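Local coordinates for protein fumarate reductase iron-sulfur subunit (Mycolicibacterium smegmatis, PDB 7D6V) that serves as the iron-sulfur subunit of a succinate dehydrogenase, probably relaying electrons through its three iron-sulfur clusters toward ubiquinone, at residues 96-99 / 100-104; 147-150 / 151-154; 170-173 / 174-177; 218-221 / 222-226. All coordinates share one frame; numbering follows the deposited sequence.

Contact 1 of 4, residues 96-99 / 100-104; sequences PVMR and DLVTD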
loop_
_atom_site.group_PDB
_atom_site.type_symbol
_atom_site.label_atom_id
_atom_site.label_comp_id
_atom_site.label_asym_id
_atom_site.label_seq_id
_atom_site.Cartn_x
_atom_site.Cartn_y
_atom_site.Cartn_z
ATOM N N PRO B 96 20.128 -3.112 8.904
ATOM C CA PRO B 96 20.582 -3.777 10.129
ATOM C C PRO B 96 19.473 -4.615 10.741
ATOM O O PRO B 96 18.306 -4.222 10.755
ATOM C CB PRO B 96 20.980 -2.611 11.042
ATOM C CG PRO B 96 21.174 -1.459 10.137
ATOM C CD PRO B 96 20.224 -1.648 9.011
ATOM N N VAL B 97 19.851 -5.774 11.257
ATOM C CA VAL B 97 18.894 -6.737 11.785
ATOM C C VAL B 97 18.574 -6.385 13.232
ATOM O O VAL B 97 19.477 -6.167 14.046
ATOM C CB VAL B 97 19.435 -8.173 11.658
ATOM C CG1 VAL B 97 20.807 -8.303 12.296
ATOM C CG2 VAL B 97 18.472 -9.164 12.271
ATOM N N MET B 98 17.281 -6.286 13.543
ATOM C CA MET B 98 16.864 -6.142 14.934
ATOM C C MET B 98 16.819 -7.499 15.620
ATOM O O MET B 98 17.546 -7.747 16.588
ATOM C CB MET B 98 15.494 -5.463 15.010
ATOM C CG MET B 98 15.523 -3.955 14.901
ATOM S SD MET B 98 13.862 -3.272 14.778
ATOM C CE MET B 98 14.207 -1.520 14.858
ATOM N N ARG B 99 15.976 -8.391 15.120
ATOM C CA ARG B 99 15.908 -9.760 15.601
ATOM C C ARG B 99 15.516 -10.632 14.412
ATOM O O ARG B 99 15.714 -10.237 13.260
ATOM C CB ARG B 99 14.959 -9.862 16.805
ATOM C CG ARG B 99 15.373 -10.931 17.792
ATOM C CD ARG B 99 14.271 -11.259 18.760
ATOM N NE ARG B 99 14.541 -12.506 19.462
ATOM C CZ ARG B 99 13.608 -13.253 20.036
ATOM N NH1 ARG B 99 12.340 -12.874 19.996
ATOM N NH2 ARG B 99 13.945 -14.378 20.648
ATOM N N ASP B 100 14.936 -11.801 14.690
ATOM C CA ASP B 100 14.858 -12.900 13.730
ATOM C C ASP B 100 14.482 -12.471 12.313
ATOM O O ASP B 100 15.271 -12.636 11.379
ATOM C CB ASP B 100 13.861 -13.938 14.251
ATOM C CG ASP B 100 14.039 -14.222 15.724
ATOM O OD1 ASP B 100 15.160 -14.583 16.131
ATOM O OD2 ASP B 100 13.061 -14.078 16.481
ATOM N N LEU B 101 13.294 -11.902 12.127
ATOM C CA LEU B 101 12.859 -11.483 10.799
ATOM C C LEU B 101 12.629 -9.983 10.705
ATOM O O LEU B 101 12.081 -9.513 9.704
ATOM C CB LEU B 101 11.588 -12.228 10.387
ATOM C CG LEU B 101 11.689 -13.743 10.208
ATOM C CD1 LEU B 101 10.360 -14.307 9.751
ATOM C CD2 LEU B 101 12.793 -14.106 9.235
ATOM N N VAL B 102 13.036 -9.223 11.715
ATOM C CA VAL B 102 12.780 -7.793 11.795
ATOM C C VAL B 102 14.096 -7.056 11.603
ATOM O O VAL B 102 15.097 -7.380 12.251
ATOM C CB VAL B 102 12.129 -7.423 13.138
ATOM C CG1 VAL B 102 11.778 -5.955 13.173
ATOM C CG2 VAL B 102 10.902 -8.263 13.358
ATOM N N THR B 103 14.096 -6.074 10.709
ATOM C CA THR B 103 15.264 -5.248 10.461
ATOM C C THR B 103 14.975 -3.811 10.870
ATOM O O THR B 103 13.822 -3.407 11.034
ATOM C CB THR B 103 15.690 -5.293 8.988
ATOM O OG1 THR B 103 14.551 -5.065 8.151
ATOM C CG2 THR B 103 16.293 -6.640 8.655
ATOM N N ASP B 104 16.046 -3.043 11.041
ATOM C CA ASP B 104 15.942 -1.629 11.395
ATOM C C ASP B 104 15.775 -0.833 10.109
ATOM O O ASP B 104 16.746 -0.389 9.495
ATOM C CB ASP B 104 17.166 -1.182 12.182
ATOM C CG ASP B 104 17.038 0.231 12.703
ATOM O OD1 ASP B 104 18.053 0.956 12.709
ATOM O OD2 ASP B 104 15.923 0.620 13.102
#
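Met98 leans across onto Val102 and Asp104. Its CG stands beside the backbone N (chi1 -82°) and the chain runs extended from there, which carries SD to 3.8 Å from Val102 CG1 at a slant and sets CE against the carboxylate of Asp104, whose OD1 has a weak bond to Ser106. Arg99 and Asp100 behave differently: they run alongside each other, with guanidinium and carboxylate planes 50° apart. Asp100 OD2 sits above one face of the guanidinium, 3.7 Å from Arg99 NE, so this long salt bridge is one of charge alone, without a directed N-H. OD2 accepts from Ala49 N, and OD1 pairs with Arg12 NE and accepts from Gly13 N. Val97 points away from the second strand onto Trp11. Just beyond the strands, Asp104 N bonds to Pro96 O at 2.6 Å. Val102 O receives both Met98 N (2.8 Å) and Arg99 N (3.2 Å), the two donors coming from the same face of its plane. Phe530 of succinate dehydrogenase subunit A packs on Arg99 and Val102. Two residues thus oppose one, a classic beta bulge in a tight antiparallel hairpin within the 2Fe-2S domain region.

Contact 2 of 4, residues 147-150 / 151-154; sequences ECFL and CQNV. With SF4 (iron/sulfur cluster), chain F.
Cys148 and Cys151 each bind one corner of the iron-sulfur cluster: Cys148 SG lies 2.4 Å from iron FE4, and Cys151 SG is 2.4 Å from iron FE1. In both cysteines SG stands between the backbone N and the carbonyl carbon (chi1 87° and 63°), turning the sulfur to the cluster. Cys148 SG also accepts a hydrogen bond of 2.9 Å from Leu150 N, which probably draws some negative charge off the thiolate. Together with Cys145, the two form the Cys-x-x-Cys-x-x-Cys motif of 4Fe-4S ferredoxin-type domains, and Cys213 also lines this pocket. Phe149, at the N-cap position, starts the helix: its O takes Asn153 N at 2.9 Å, and Leu150 O takes Val154 N at 2.9 Å. The side-chain amides hold outside partners, Gln152 OE1 accepting from Arg172 N and Asn153 ND2 donating to Glu65. Packing across the turn is slight. Gln152 CG approaches the Phe149 ring obliquely, 4.1 Å from CD1, with ring and amide planes 64° apart; Glu147 O lies above one face of that ring, toward the rim. Outside the turn, helix 171-181 packs on Cys151 and Gln152, helix 107-112 touches Phe149 and Gln152, and Pro70 of strand 70-72 lies against Leu150, Asn153 and Val154.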
loop_
_atom_site.group_PDB
_atom_site.type_symbol
_atom_site.label_atom_id
_atom_site.label_comp_id
_atom_site.label_asym_id
_atom_site.label_seq_id
_atom_site.Cartn_x
_atom_site.Cartn_y
_atom_site.Cartn_z
ATOM N N GLU B 147 4.896 1.690 1.567
ATOM C CA GLU B 147 6.317 1.804 1.857
ATOM C C GLU B 147 6.843 0.505 2.449
ATOM O O GLU B 147 7.112 0.413 3.649
ATOM C CB GLU B 147 6.573 2.991 2.781
ATOM C CG GLU B 147 6.488 4.319 2.060
ATOM C CD GLU B 147 6.702 5.498 2.975
ATOM O OE1 GLU B 147 6.414 5.376 4.183
ATOM O OE2 GLU B 147 7.159 6.550 2.488
ATOM N N CYS B 148 7.026 -0.492 1.589
ATOM C CA CYS B 148 7.550 -1.785 2.010
ATOM C C CYS B 148 9.076 -1.743 2.030
ATOM O O CYS B 148 9.715 -2.397 2.854
ATOM C CB CYS B 148 7.062 -2.894 1.078
ATOM S SG CYS B 148 8.102 -3.156 -0.379
ATOM N N PHE B 149 9.650 -0.967 1.116
ATOM C CA PHE B 149 11.100 -0.819 1.018
ATOM C C PHE B 149 11.778 -2.060 0.455
ATOM O O PHE B 149 12.974 -2.268 0.670
ATOM C CB PHE B 149 11.705 -0.442 2.373
ATOM C CG PHE B 149 11.052 0.747 3.013
ATOM C CD1 PHE B 149 10.866 1.917 2.299
ATOM C CD2 PHE B 149 10.609 0.691 4.320
ATOM C CE1 PHE B 149 10.263 3.009 2.880
ATOM C CE2 PHE B 149 10.006 1.780 4.906
ATOM C CZ PHE B 149 9.833 2.942 4.185
ATOM N N LEU B 150 11.036 -2.889 -0.280
ATOM C CA LEU B 150 11.654 -4.026 -0.952
ATOM C C LEU B 150 12.576 -3.560 -2.070
ATOM O O LEU B 150 13.624 -4.168 -2.317
ATOM C CB LEU B 150 10.578 -4.966 -1.493
ATOM C CG LEU B 150 9.821 -5.809 -0.467
ATOM C CD1 LEU B 150 8.655 -6.525 -1.118
ATOM C CD2 LEU B 150 10.744 -6.796 0.213
ATOM N N CYS B 151 12.210 -2.446 -2.698
ATOM C CA CYS B 151 13.027 -1.861 -3.750
ATOM C C CYS B 151 14.343 -1.417 -3.121
ATOM O O CYS B 151 15.419 -1.691 -3.652
ATOM C CB CYS B 151 12.313 -0.669 -4.387
ATOM S SG CYS B 151 11.999 0.707 -3.258
ATOM N N GLN B 152 14.249 -0.729 -1.984
ATOM C CA GLN B 152 15.437 -0.278 -1.270
ATOM C C GLN B 152 16.296 -1.459 -0.847
ATOM O O GLN B 152 17.528 -1.383 -0.870
ATOM C CB GLN B 152 15.030 0.545 -0.051
ATOM C CG GLN B 152 14.046 1.653 -0.347
ATOM C CD GLN B 152 14.727 2.934 -0.768
ATOM O OE1 GLN B 152 14.578 3.382 -1.899
ATOM N NE2 GLN B 152 15.475 3.533 0.143
ATOM N N ASN B 153 15.657 -2.555 -0.438
ATOM C CA ASN B 153 16.394 -3.744 -0.031
ATOM C C ASN B 153 17.159 -4.363 -1.195
ATOM O O ASN B 153 18.310 -4.779 -1.036
ATOM C CB ASN B 153 15.434 -4.764 0.575
ATOM C CG ASN B 153 16.131 -6.028 1.014
ATOM O OD1 ASN B 153 16.932 -6.014 1.943
ATOM N ND2 ASN B 153 15.827 -7.130 0.349
ATOM N N VAL B 154 16.540 -4.436 -2.372
ATOM C CA VAL B 154 17.127 -5.246 -3.434
ATOM C C VAL B 154 18.166 -4.466 -4.237
ATOM O O VAL B 154 19.031 -5.070 -4.879
ATOM C CB VAL B 154 16.019 -5.804 -4.343
ATOM C CG1 VAL B 154 15.415 -4.702 -5.168
ATOM C CG2 VAL B 154 16.547 -6.927 -5.227
HETATM FE FE1 SF4 F . 9.609 0.210 -3.407
HETATM FE FE2 SF4 F . 7.074 -0.610 -4.828
HETATM FE FE3 SF4 F . 6.977 1.484 -2.654
HETATM FE FE4 SF4 F . 7.514 -1.402 -1.948
HETATM S S1 SF4 F . 5.977 -0.369 -3.011
HETATM S S2 SF4 F . 8.513 0.451 -1.591
HETATM S S3 SF4 F . 8.609 -1.643 -3.765
HETATM S S4 SF4 F . 8.073 1.244 -4.471
#

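Contact 3 of 4, residues 170-173 / 174-177; sequences GPRF and HMRI. With F3S (Fe3-s4 cluster), chain G.
Regular i to i+4 bonds open helix 171-181: His174 N bonds to Gly170 O (3.1 Å), and Met175 N, Arg176 N and Ile177 N bond likewise to Pro171 O, Arg172 O and Phe173 O, each at 2.9 Å. This is a helix N-terminus in the 4Fe-4S dicluster domain, with Gly170 at the N-cap position and Pro171 in the first turn. Gly170 has a positive phi (104°). Arg172 lies forward along the helix: the bend about CB-CG (chi2 -97°) brings NH2 to 3.5 Å from Arg176 CB and 3.6 Å from Met175 CE, both reached obliquely. Its NE makes a salt bridge to Glu147, and its CD rests over the centre of the Phe173 ring, 3.7 Å above the plane. Arg176 runs beside Arg172, but its head pairs with Glu179. His174 turns its ring back toward the helix start, meeting Gly170 O at the ring edge, with CD2 3.1 Å away; beyond, Phe168 meets this ring and Leu224 packs on the residue. At the cluster end, Pro171 faces the 3Fe-4S cluster with its ring carbons, CB lying 3.4 Å from sulfide S3.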
loop_
_atom_site.group_PDB
_atom_site.type_symbol
_atom_site.label_atom_id
_atom_site.label_comp_id
_atom_site.label_asym_id
_atom_site.label_seq_id
_atom_site.Cartn_x
_atom_site.Cartn_y
_atom_site.Cartn_z
ATOM N N GLY B 170 17.969 5.845 -2.939
ATOM C CA GLY B 170 17.270 4.619 -3.222
ATOM C C GLY B 170 16.146 4.805 -4.216
ATOM O O GLY B 170 15.712 5.924 -4.500
ATOM N N PRO B 171 15.657 3.695 -4.773
ATOM C CA PRO B 171 14.568 3.789 -5.762
ATOM C C PRO B 171 13.314 4.472 -5.247
ATOM O O PRO B 171 12.703 5.255 -5.983
ATOM C CB PRO B 171 14.292 2.319 -6.115
ATOM C CG PRO B 171 15.090 1.499 -5.146
ATOM C CD PRO B 171 16.212 2.339 -4.683
ATOM N N ARG B 172 12.914 4.206 -4.002
ATOM C CA ARG B 172 11.656 4.747 -3.499
ATOM C C ARG B 172 11.687 6.268 -3.457
ATOM O O ARG B 172 10.722 6.931 -3.850
ATOM C CB ARG B 172 11.354 4.175 -2.112
ATOM C CG ARG B 172 9.951 4.456 -1.595
ATOM C CD ARG B 172 9.927 5.667 -0.674
ATOM N NE ARG B 172 8.574 6.090 -0.332
ATOM C CZ ARG B 172 7.771 6.775 -1.138
ATOM N NH1 ARG B 172 6.556 7.112 -0.734
ATOM N NH2 ARG B 172 8.177 7.122 -2.349
ATOM N N PHE B 173 12.800 6.843 -3.026
ATOM C CA PHE B 173 12.840 8.283 -2.827
ATOM C C PHE B 173 13.198 9.048 -4.091
ATOM O O PHE B 173 12.780 10.197 -4.245
ATOM C CB PHE B 173 13.789 8.597 -1.678
ATOM C CG PHE B 173 13.293 8.071 -0.376
ATOM C CD1 PHE B 173 12.232 8.680 0.264
ATOM C CD2 PHE B 173 13.831 6.923 0.172
ATOM C CE1 PHE B 173 11.747 8.182 1.443
ATOM C CE2 PHE B 173 13.346 6.423 1.354
ATOM C CZ PHE B 173 12.303 7.052 1.988
ATOM N N HIS B 174 13.904 8.426 -5.033
ATOM C CA HIS B 174 13.994 9.025 -6.358
ATOM C C HIS B 174 12.653 8.965 -7.078
ATOM O O HIS B 174 12.305 9.892 -7.819
ATOM C CB HIS B 174 15.094 8.342 -7.164
ATOM C CG HIS B 174 16.473 8.729 -6.735
ATOM N ND1 HIS B 174 16.990 9.989 -6.944
ATOM C CD2 HIS B 174 17.434 8.032 -6.084
ATOM C CE1 HIS B 174 18.213 10.048 -6.451
ATOM N NE2 HIS B 174 18.506 8.873 -5.924
ATOM N N MET B 175 11.874 7.907 -6.846
ATOM C CA MET B 175 10.501 7.879 -7.333
ATOM C C MET B 175 9.666 8.975 -6.683
ATOM O O MET B 175 8.804 9.576 -7.330
ATOM C CB MET B 175 9.883 6.505 -7.074
ATOM C CG MET B 175 8.488 6.332 -7.637
ATOM S SD MET B 175 7.691 4.824 -7.074
ATOM C CE MET B 175 7.501 5.178 -5.333
ATOM N N ARG B 176 9.894 9.234 -5.396
ATOM C CA ARG B 176 9.203 10.327 -4.717
ATOM C C ARG B 176 9.582 11.680 -5.312
ATOM O O ARG B 176 8.728 12.561 -5.474
ATOM C CB ARG B 176 9.518 10.280 -3.222
ATOM C CG ARG B 176 9.123 11.521 -2.456
ATOM C CD ARG B 176 7.770 11.356 -1.800
ATOM N NE ARG B 176 7.459 12.481 -0.925
ATOM C CZ ARG B 176 6.456 13.326 -1.127
ATOM N NH1 ARG B 176 5.660 13.177 -2.173
ATOM N NH2 ARG B 176 6.250 14.321 -0.278
ATOM N N ILE B 177 10.863 11.862 -5.638
ATOM C CA ILE B 177 11.303 13.085 -6.305
ATOM C C ILE B 177 10.614 13.234 -7.655
ATOM O O ILE B 177 10.183 14.328 -8.028
ATOM C CB ILE B 177 12.836 13.099 -6.447
ATOM C CG1 ILE B 177 13.499 13.246 -5.078
ATOM C CG2 ILE B 177 13.283 14.224 -7.362
ATOM C CD1 ILE B 177 14.998 13.095 -5.113
HETATM FE FE1 F3S G . 17.837 0.059 -7.966
HETATM FE FE3 F3S G . 16.151 0.127 -10.057
HETATM FE FE4 F3S G . 18.306 1.733 -10.127
HETATM S S1 F3S G . 17.053 -1.675 -9.108
HETATM S S2 F3S G . 19.851 0.554 -8.971
HETATM S S3 F3S G . 16.570 1.865 -8.604
HETATM S S4 F3S G . 17.332 0.738 -11.903
#

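Contact 4 of 4, residues 218-221 / 222-226; sequences KITD and NALIP. With F3S (Fe3-s4 cluster), chain G.
Lys218 and Asn222 meet in the first turn of helix 219-235, a local contact where the long C-terminal helix begins beside the 3Fe-4S cluster. Lys218, at the N-cap position, offers O to Asn222 N (2.9 Å), while its CB lies 3.7 Å from Asn222 ND2 where the side chains slant past each other. That amide bonds outward, ND2 to Glu141 and OD1 to Arg210 of the membrane anchor subunit. Ile219 O then accepts two donors: Leu224 N in the carbonyl plane at 3.1 Å, and Ala223 N, 45° out of it. Thr220 O takes Ile225 N in a nearly straight 3.0 Å bond. The bonds from Leu224 N and Ile225 N, each i to i+5, make a wider pi-type turn within the alpha-helix, and the next residue, Pro226, has no N-H to give, so Asp221 O faces Pro226 CD instead and the helix kinks. Leu224 CD1 runs beside Ile219 CG2, and CD1 also reaches 3.4 Å from sulfide S3. Ile219 also touches the 4Fe-4S cluster, so this turn borders both clusters. Thr220 OG1, on the backbone N side (chi1 -47°), stands 3.7 Å from sulfide S4 and bonds to Thr210 OG1. Asp221 lies along Ile225, its OD1 3.7 Å from Ile225 CD1; the carboxylate is paired with Lys207, and His207 of the membrane anchor subunit packs on Ile225.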
loop_
_atom_site.group_PDB
_atom_site.type_symbol
_atom_site.label_atom_id
_atom_site.label_comp_id
_atom_site.label_asym_id
_atom_site.label_seq_id
_atom_site.Cartn_x
_atom_site.Cartn_y
_atom_site.Cartn_z
ATOM N N LYS B 218 6.116 0.957 -12.339
ATOM C CA LYS B 218 7.194 0.960 -13.326
ATOM C C LYS B 218 8.264 1.957 -12.881
ATOM O O LYS B 218 8.425 3.044 -13.435
ATOM C CB LYS B 218 6.652 1.308 -14.704
ATOM C CG LYS B 218 5.622 0.338 -15.239
ATOM C CD LYS B 218 6.236 -1.004 -15.561
ATOM C CE LYS B 218 5.187 -1.958 -16.091
ATOM N NZ LYS B 218 4.692 -1.527 -17.427
ATOM N N ILE B 219 9.009 1.557 -11.848
ATOM C CA ILE B 219 9.913 2.484 -11.172
ATOM C C ILE B 219 10.985 2.991 -12.128
ATOM O O ILE B 219 11.232 4.197 -12.226
ATOM C CB ILE B 219 10.533 1.820 -9.930
ATOM C CG1 ILE B 219 9.438 1.256 -9.024
ATOM C CG2 ILE B 219 11.407 2.807 -9.181
ATOM C CD1 ILE B 219 9.955 0.421 -7.887
ATOM N N THR B 220 11.636 2.081 -12.848
ATOM C CA THR B 220 12.741 2.484 -13.709
ATOM C C THR B 220 12.245 3.232 -14.941
ATOM O O THR B 220 12.782 4.287 -15.295
ATOM C CB THR B 220 13.560 1.262 -14.115
ATOM O OG1 THR B 220 13.834 0.471 -12.955
ATOM C CG2 THR B 220 14.872 1.685 -14.740
ATOM N N ASP B 221 11.212 2.709 -15.601
ATOM C CA ASP B 221 10.794 3.266 -16.883
ATOM C C ASP B 221 10.015 4.566 -16.726
ATOM O O ASP B 221 10.131 5.462 -17.569
ATOM C CB ASP B 221 9.963 2.243 -17.653
ATOM C CG ASP B 221 10.818 1.255 -18.420
ATOM O OD1 ASP B 221 12.058 1.310 -18.294
ATOM O OD2 ASP B 221 10.249 0.421 -19.153
ATOM N N ASN B 222 9.214 4.694 -15.670
ATOM C CA ASN B 222 8.346 5.852 -15.519
ATOM C C ASN B 222 8.905 6.921 -14.592
ATOM O O ASN B 222 8.455 8.069 -14.664
ATOM C CB ASN B 222 6.969 5.418 -15.004
ATOM C CG ASN B 222 6.100 4.826 -16.090
ATOM O OD1 ASN B 222 6.490 4.776 -17.253
ATOM N ND2 ASN B 222 4.918 4.367 -15.715
ATOM N N ALA B 223 9.860 6.585 -13.731
ATOM C CA ALA B 223 10.404 7.550 -12.785
ATOM C C ALA B 223 11.890 7.803 -12.975
ATOM O O ALA B 223 12.301 8.960 -13.105
ATOM C CB ALA B 223 10.133 7.085 -11.347
ATOM N N LEU B 224 12.712 6.756 -13.003
ATOM C CA LEU B 224 14.157 6.946 -12.934
ATOM C C LEU B 224 14.735 7.427 -14.259
ATOM O O LEU B 224 15.527 8.372 -14.286
ATOM C CB LEU B 224 14.829 5.648 -12.499
ATOM C CG LEU B 224 14.283 5.055 -11.206
ATOM C CD1 LEU B 224 14.993 3.771 -10.908
ATOM C CD2 LEU B 224 14.428 6.033 -10.056
ATOM N N ILE B 225 14.377 6.769 -15.362
ATOM C CA ILE B 225 14.855 7.210 -16.674
ATOM C C ILE B 225 14.339 8.600 -17.034
ATOM O O ILE B 225 15.129 9.414 -17.538
ATOM C CB ILE B 225 14.530 6.148 -17.739
ATOM C CG1 ILE B 225 15.383 4.900 -17.517
ATOM C CG2 ILE B 225 14.763 6.695 -19.137
ATOM C CD1 ILE B 225 14.903 3.690 -18.266
ATOM N N PRO B 226 13.053 8.931 -16.842
ATOM C CA PRO B 226 12.634 10.324 -17.080
ATOM C C PRO B 226 13.387 11.343 -16.245
ATOM O O PRO B 226 13.727 12.421 -16.750
ATOM C CB PRO B 226 11.142 10.293 -16.729
ATOM C CG PRO B 226 10.732 8.914 -17.002
ATOM C CD PRO B 226 11.888 8.058 -16.610
HETATM FE FE1 F3S G . 17.837 0.059 -7.966
HETATM FE FE3 F3S G . 16.151 0.127 -10.057
HETATM FE FE4 F3S G . 18.306 1.733 -10.127
HETATM S S1 F3S G . 17.053 -1.675 -9.108
HETATM S S2 F3S G . 19.851 0.554 -8.971
HETATM S S3 F3S G . 16.570 1.865 -8.604
HETATM S S4 F3S G . 17.332 0.738 -11.903
#

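From the N terminus the contacts come in series, none nested in or crossing another. Contact 1 closes a tight hairpin in the 2Fe-2S region; its centre lies about 14 Å from that of contact 2, which it does not touch. Contacts 2, 3 and 4 are each local, forming the first turns of helices 150-154, 171-181 and 219-235. The turn at 147-154, by the chain's centre, abuts helix 171-181: Gln152 OE1 probably accepts from Arg172 N, and Glu147 pairs with the Arg172 side chain. Contact 3 packs on contact 4, where Met175 CA is 4.1 Å from Ala223 CB, and both border the 3Fe-4S cluster. Contacts 1 and 4 lie on opposite sides of the chain's centre, about 30 Å apart between centres.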